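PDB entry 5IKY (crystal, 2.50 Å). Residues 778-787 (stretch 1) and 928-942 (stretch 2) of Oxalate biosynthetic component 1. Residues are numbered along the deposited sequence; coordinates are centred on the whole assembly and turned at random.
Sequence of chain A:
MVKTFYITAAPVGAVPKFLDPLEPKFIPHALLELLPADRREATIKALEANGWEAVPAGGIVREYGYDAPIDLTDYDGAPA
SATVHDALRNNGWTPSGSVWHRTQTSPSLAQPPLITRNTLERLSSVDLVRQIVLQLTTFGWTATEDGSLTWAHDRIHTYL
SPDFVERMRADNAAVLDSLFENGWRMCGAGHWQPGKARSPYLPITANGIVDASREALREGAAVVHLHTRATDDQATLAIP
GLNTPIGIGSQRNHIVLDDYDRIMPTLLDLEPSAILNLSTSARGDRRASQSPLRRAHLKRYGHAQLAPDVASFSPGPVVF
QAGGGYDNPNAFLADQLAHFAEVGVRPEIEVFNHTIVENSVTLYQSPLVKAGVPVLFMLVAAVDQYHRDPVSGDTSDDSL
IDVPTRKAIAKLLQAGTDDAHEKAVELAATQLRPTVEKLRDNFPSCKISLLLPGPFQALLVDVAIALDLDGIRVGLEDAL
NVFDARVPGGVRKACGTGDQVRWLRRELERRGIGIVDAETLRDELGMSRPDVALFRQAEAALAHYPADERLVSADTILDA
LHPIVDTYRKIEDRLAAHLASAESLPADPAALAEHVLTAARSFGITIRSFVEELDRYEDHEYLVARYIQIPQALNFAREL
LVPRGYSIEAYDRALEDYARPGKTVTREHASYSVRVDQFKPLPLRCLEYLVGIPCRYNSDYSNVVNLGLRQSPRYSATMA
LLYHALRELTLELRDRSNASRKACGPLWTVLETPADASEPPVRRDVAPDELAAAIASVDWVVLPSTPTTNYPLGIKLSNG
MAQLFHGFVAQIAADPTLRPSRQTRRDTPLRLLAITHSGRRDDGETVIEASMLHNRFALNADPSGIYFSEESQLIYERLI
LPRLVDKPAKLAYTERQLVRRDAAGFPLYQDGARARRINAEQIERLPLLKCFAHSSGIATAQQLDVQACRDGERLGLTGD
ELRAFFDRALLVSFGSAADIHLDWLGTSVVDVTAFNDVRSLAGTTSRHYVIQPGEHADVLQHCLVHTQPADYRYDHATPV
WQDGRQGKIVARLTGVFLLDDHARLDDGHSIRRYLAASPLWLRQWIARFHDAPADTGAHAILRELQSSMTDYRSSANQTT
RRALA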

# COMPACT_ATOMS: atom_id res chain seq x y z
N VAL A 778 16.34 -25.06 33.61
CA VAL A 778 15.32 -24.38 32.81
C VAL A 778 15.41 -24.73 31.32
O VAL A 778 16.50 -24.83 30.76
N ASP A 779 14.25 -24.93 30.70
CA ASP A 779 14.17 -25.26 29.28
C ASP A 779 14.46 -24.06 28.37
O ASP A 779 15.22 -24.18 27.41
N TRP A 780 13.86 -22.91 28.68
CA TRP A 780 14.00 -21.73 27.83
C TRP A 780 14.43 -20.48 28.60
O TRP A 780 13.87 -20.17 29.65
N VAL A 781 15.40 -19.77 28.05
CA VAL A 781 15.80 -18.48 28.59
C VAL A 781 15.13 -17.36 27.79
O VAL A 781 15.17 -17.36 26.56
N VAL A 782 14.52 -16.41 28.49
CA VAL A 782 13.88 -15.29 27.82
C VAL A 782 14.70 -14.01 28.00
O VAL A 782 14.84 -13.50 29.11
N LEU A 783 15.25 -13.52 26.89
CA LEU A 783 16.05 -12.30 26.91
C LEU A 783 15.16 -11.07 27.10
O LEU A 783 13.98 -11.10 26.75
N PRO A 784 15.72 -10.00 27.67
CA PRO A 784 14.92 -8.79 27.91
C PRO A 784 14.67 -7.98 26.63
O PRO A 784 15.50 -7.98 25.72
N SER A 785 13.53 -7.31 26.57
CA SER A 785 13.26 -6.37 25.50
C SER A 785 13.63 -4.96 25.96
O SER A 785 14.32 -4.80 26.97
N THR A 786 13.16 -3.95 25.23
CA THR A 786 13.50 -2.57 25.54
C THR A 786 12.87 -2.02 26.83
O THR A 786 13.57 -1.41 27.64
N PRO A 787 11.55 -2.23 27.05
CA PRO A 787 10.99 -1.60 28.24
C PRO A 787 11.21 -2.37 29.54
O PRO A 787 10.87 -1.87 30.61
N LEU A 928 22.23 -27.54 25.18
CA LEU A 928 21.66 -26.64 24.19
C LEU A 928 20.92 -25.48 24.85
O LEU A 928 19.94 -25.68 25.56
N LEU A 929 21.41 -24.27 24.61
CA LEU A 929 20.80 -23.08 25.18
C LEU A 929 19.74 -22.50 24.24
O LEU A 929 20.07 -21.93 23.20
N LYS A 930 18.48 -22.65 24.62
CA LYS A 930 17.38 -22.16 23.80
C LYS A 930 16.85 -20.84 24.35
O LYS A 930 16.36 -20.77 25.47
N CYS A 931 16.97 -19.78 23.54
CA CYS A 931 16.59 -18.44 23.97
C CYS A 931 15.46 -17.85 23.14
O CYS A 931 15.40 -18.03 21.92
N PHE A 932 14.55 -17.14 23.81
CA PHE A 932 13.52 -16.37 23.13
C PHE A 932 13.92 -14.91 23.08
O PHE A 932 14.49 -14.38 24.04
N ALA A 933 13.63 -14.25 21.96
CA ALA A 933 13.97 -12.85 21.79
C ALA A 933 12.79 -12.06 21.24
O ALA A 933 12.04 -12.55 20.40
N HIS A 934 12.64 -10.83 21.73
CA HIS A 934 11.63 -9.92 21.22
C HIS A 934 12.16 -8.50 21.18
O HIS A 934 12.93 -8.09 22.06
N SER A 935 11.76 -7.75 20.15
CA SER A 935 12.16 -6.35 19.99
C SER A 935 13.68 -6.20 19.95
O SER A 935 14.33 -6.68 19.02
N SER A 936 14.23 -5.55 20.96
CA SER A 936 15.67 -5.31 21.03
C SER A 936 16.42 -6.54 21.55
O SER A 936 17.63 -6.50 21.73
N GLY A 937 15.68 -7.61 21.80
CA GLY A 937 16.25 -8.84 22.33
C GLY A 937 17.32 -9.43 21.43
O GLY A 937 18.33 -9.95 21.90
N ILE A 938 17.10 -9.35 20.12
CA ILE A 938 18.05 -9.89 19.16
C ILE A 938 19.36 -9.10 19.19
O ILE A 938 20.43 -9.64 18.90
N ALA A 939 19.28 -7.83 19.57
CA ALA A 939 20.46 -6.98 19.68
C ALA A 939 21.28 -7.37 20.91
O ALA A 939 22.51 -7.49 20.83
N THR A 940 20.60 -7.55 22.03
CA THR A 940 21.25 -7.94 23.28
C THR A 940 21.95 -9.29 23.10
O THR A 940 23.04 -9.51 23.62
N ALA A 941 21.31 -10.18 22.35
CA ALA A 941 21.84 -11.51 22.10
C ALA A 941 23.16 -11.47 21.34
O ALA A 941 24.13 -12.12 21.73
N GLN A 942 23.19 -10.71 20.25
CA GLN A 942 24.40 -10.61 19.43
C GLN A 942 25.53 -9.91 20.18
O GLN A 942 26.70 -10.10 19.86

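Strand 780-782 runs parallel to strand 929-935, and the backbone polar groups between them are satisfied in a regular ladder. Val781 N donates to Lys930 O (2.9 Å), Phe932 N donates to Val781 O (2.8 Å), and Leu783 N donates to Phe932 O (3.1 Å), all nearly linear. Val781 O also receives a CA-H...O contact from Cys931 CA at 3.1 Å.

This register sorts the side chains onto two faces. On one, Trp780 (chi1 m) is sandwiched: its six-membered ring makes an offset stack with the Phe932 ring (chi1 m), with centroids 4.1 Å apart and planes at 5°, while the opposite face of the indole receives Lys930 CB, 3.7 Å from the six-membered ring centroid. The remainder of the Lys930 chain (m, t, m, t) continues past this ring, bringing CE to 3.2 Å from Asp779 O. Val782 (t) lies at the edge of the Phe932 ring. On the other face, Val781 (t) packs its CG2 against Leu929 CD1 (3.7 Å) and its CB 4.1 Å from Cys931 SG.

Beyond the strand, Leu783 (m, t) points toward stretch 2 and sets CD1 3.6 Å from Ala941 CB, an apolar contact with the helix. There the His934-Gly937 type II' turn, closed by Gly937 N donating to His934 O (2.8 Å), leads into the helix and places Ser936 (p) toward stretch 1. Ser936 OG forms the one side-chain hydrogen bond across the contact, to Thr786 OG1 (m) at 2.7 Å; either hydroxyl could donate. Thr786 N is also near, 3.0 Å from Ser936 OG, but the angle is too poor for a hydrogen bond. Ser935 OG, His934 ND1 and Thr940 OG1 find their partners elsewhere in the structure.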

# COMPACT_ATOMS: atom_id res chain seq x y z
CB VAL A 778 15.44 -22.85 33.01
CG1 VAL A 778 14.76 -22.11 31.88
CG2 VAL A 778 14.84 -22.45 34.35
CB ASP A 779 12.78 -25.82 28.95
CG ASP A 779 12.37 -26.94 29.89
OD1 ASP A 779 12.68 -28.11 29.60
OD2 ASP A 779 11.72 -26.64 30.92
CB TRP A 780 12.68 -21.44 27.11
CG TRP A 780 12.32 -22.44 26.06
CD1 TRP A 780 11.69 -23.63 26.25
CD2 TRP A 780 12.56 -22.33 24.65
NE1 TRP A 780 11.52 -24.27 25.05
CE2 TRP A 780 12.05 -23.50 24.05
CE3 TRP A 780 13.16 -21.36 23.84
CZ2 TRP A 780 12.12 -23.72 22.68
CZ3 TRP A 780 13.23 -21.59 22.48
CH2 TRP A 780 12.71 -22.76 21.91
CB VAL A 781 17.33 -18.29 28.55
CG1 VAL A 781 17.71 -16.88 28.97
CG2 VAL A 781 18.01 -19.32 29.45
CB VAL A 782 12.45 -15.05 28.33
CG1 VAL A 782 11.84 -13.83 27.65
CG2 VAL A 782 11.59 -16.28 28.11
CB LEU A 783 16.85 -12.17 25.61
CG LEU A 783 17.89 -13.26 25.37
CD1 LEU A 783 18.53 -13.10 24.00
CD2 LEU A 783 18.95 -13.24 26.46
CB PRO A 784 15.78 -7.99 28.89
CG PRO A 784 17.17 -8.40 28.57
CD PRO A 784 17.09 -9.86 28.20
CB SER A 785 11.79 -6.43 25.07
OG SER A 785 10.93 -6.17 26.16
CB THR A 786 13.13 -1.64 24.37
OG1 THR A 786 13.81 -2.07 23.18
CG2 THR A 786 13.51 -0.20 24.67
CB PRO A 787 9.49 -1.54 27.92
CG PRO A 787 9.27 -2.74 27.09
CD PRO A 787 10.51 -2.92 26.25
CB LEU A 928 20.71 -27.39 23.26
CG LEU A 928 19.99 -26.52 22.22
CD1 LEU A 928 20.97 -26.03 21.16
CD2 LEU A 928 18.83 -27.28 21.58
CB LEU A 929 21.86 -22.02 25.49
CG LEU A 929 21.35 -20.74 26.15
CD1 LEU A 929 20.66 -21.05 27.47
CD2 LEU A 929 22.49 -19.75 26.36
CB LYS A 930 16.25 -23.19 23.74
CG LYS A 930 16.65 -24.49 23.04
CD LYS A 930 15.64 -25.59 23.29
CE LYS A 930 15.61 -25.98 24.76
NZ LYS A 930 14.69 -27.13 25.02
CB CYS A 931 17.80 -17.51 23.92
SG CYS A 931 19.23 -18.07 24.87
CB PHE A 932 12.17 -16.53 23.85
CG PHE A 932 11.43 -17.78 23.48
CD1 PHE A 932 11.33 -18.18 22.15
CD2 PHE A 932 10.83 -18.56 24.45
CE1 PHE A 932 10.65 -19.33 21.81
CE2 PHE A 932 10.14 -19.71 24.12
CZ PHE A 932 10.06 -20.10 22.80
CB ALA A 933 15.18 -12.70 20.88
CB HIS A 934 10.35 -9.98 22.06
CG HIS A 934 9.36 -8.91 21.73
ND1 HIS A 934 8.71 -8.85 20.51
CD2 HIS A 934 8.91 -7.86 22.45
CE1 HIS A 934 7.91 -7.81 20.50
NE2 HIS A 934 8.00 -7.19 21.66
CB SER A 935 11.57 -5.49 21.11
OG SER A 935 11.85 -4.12 20.91
CB SER A 936 15.98 -4.10 21.91
OG SER A 936 15.37 -4.24 23.18
CB ILE A 938 17.46 -9.89 17.72
CG1 ILE A 938 18.41 -10.60 16.75
CG2 ILE A 938 17.16 -8.47 17.25
CD1 ILE A 938 18.75 -12.01 17.16
CB ALA A 939 20.06 -5.52 19.75
CB THR A 940 20.23 -8.03 24.44
OG1 THR A 940 19.65 -6.74 24.66
CG2 THR A 940 20.91 -8.50 25.72
CB ALA A 941 20.82 -12.34 21.34
CB GLN A 942 24.09 -9.88 18.12
CG GLN A 942 23.64 -10.80 17.00
CD GLN A 942 23.10 -10.03 15.81
OE1 GLN A 942 23.42 -10.34 14.66
NE2 GLN A 942 22.26 -9.04 16.08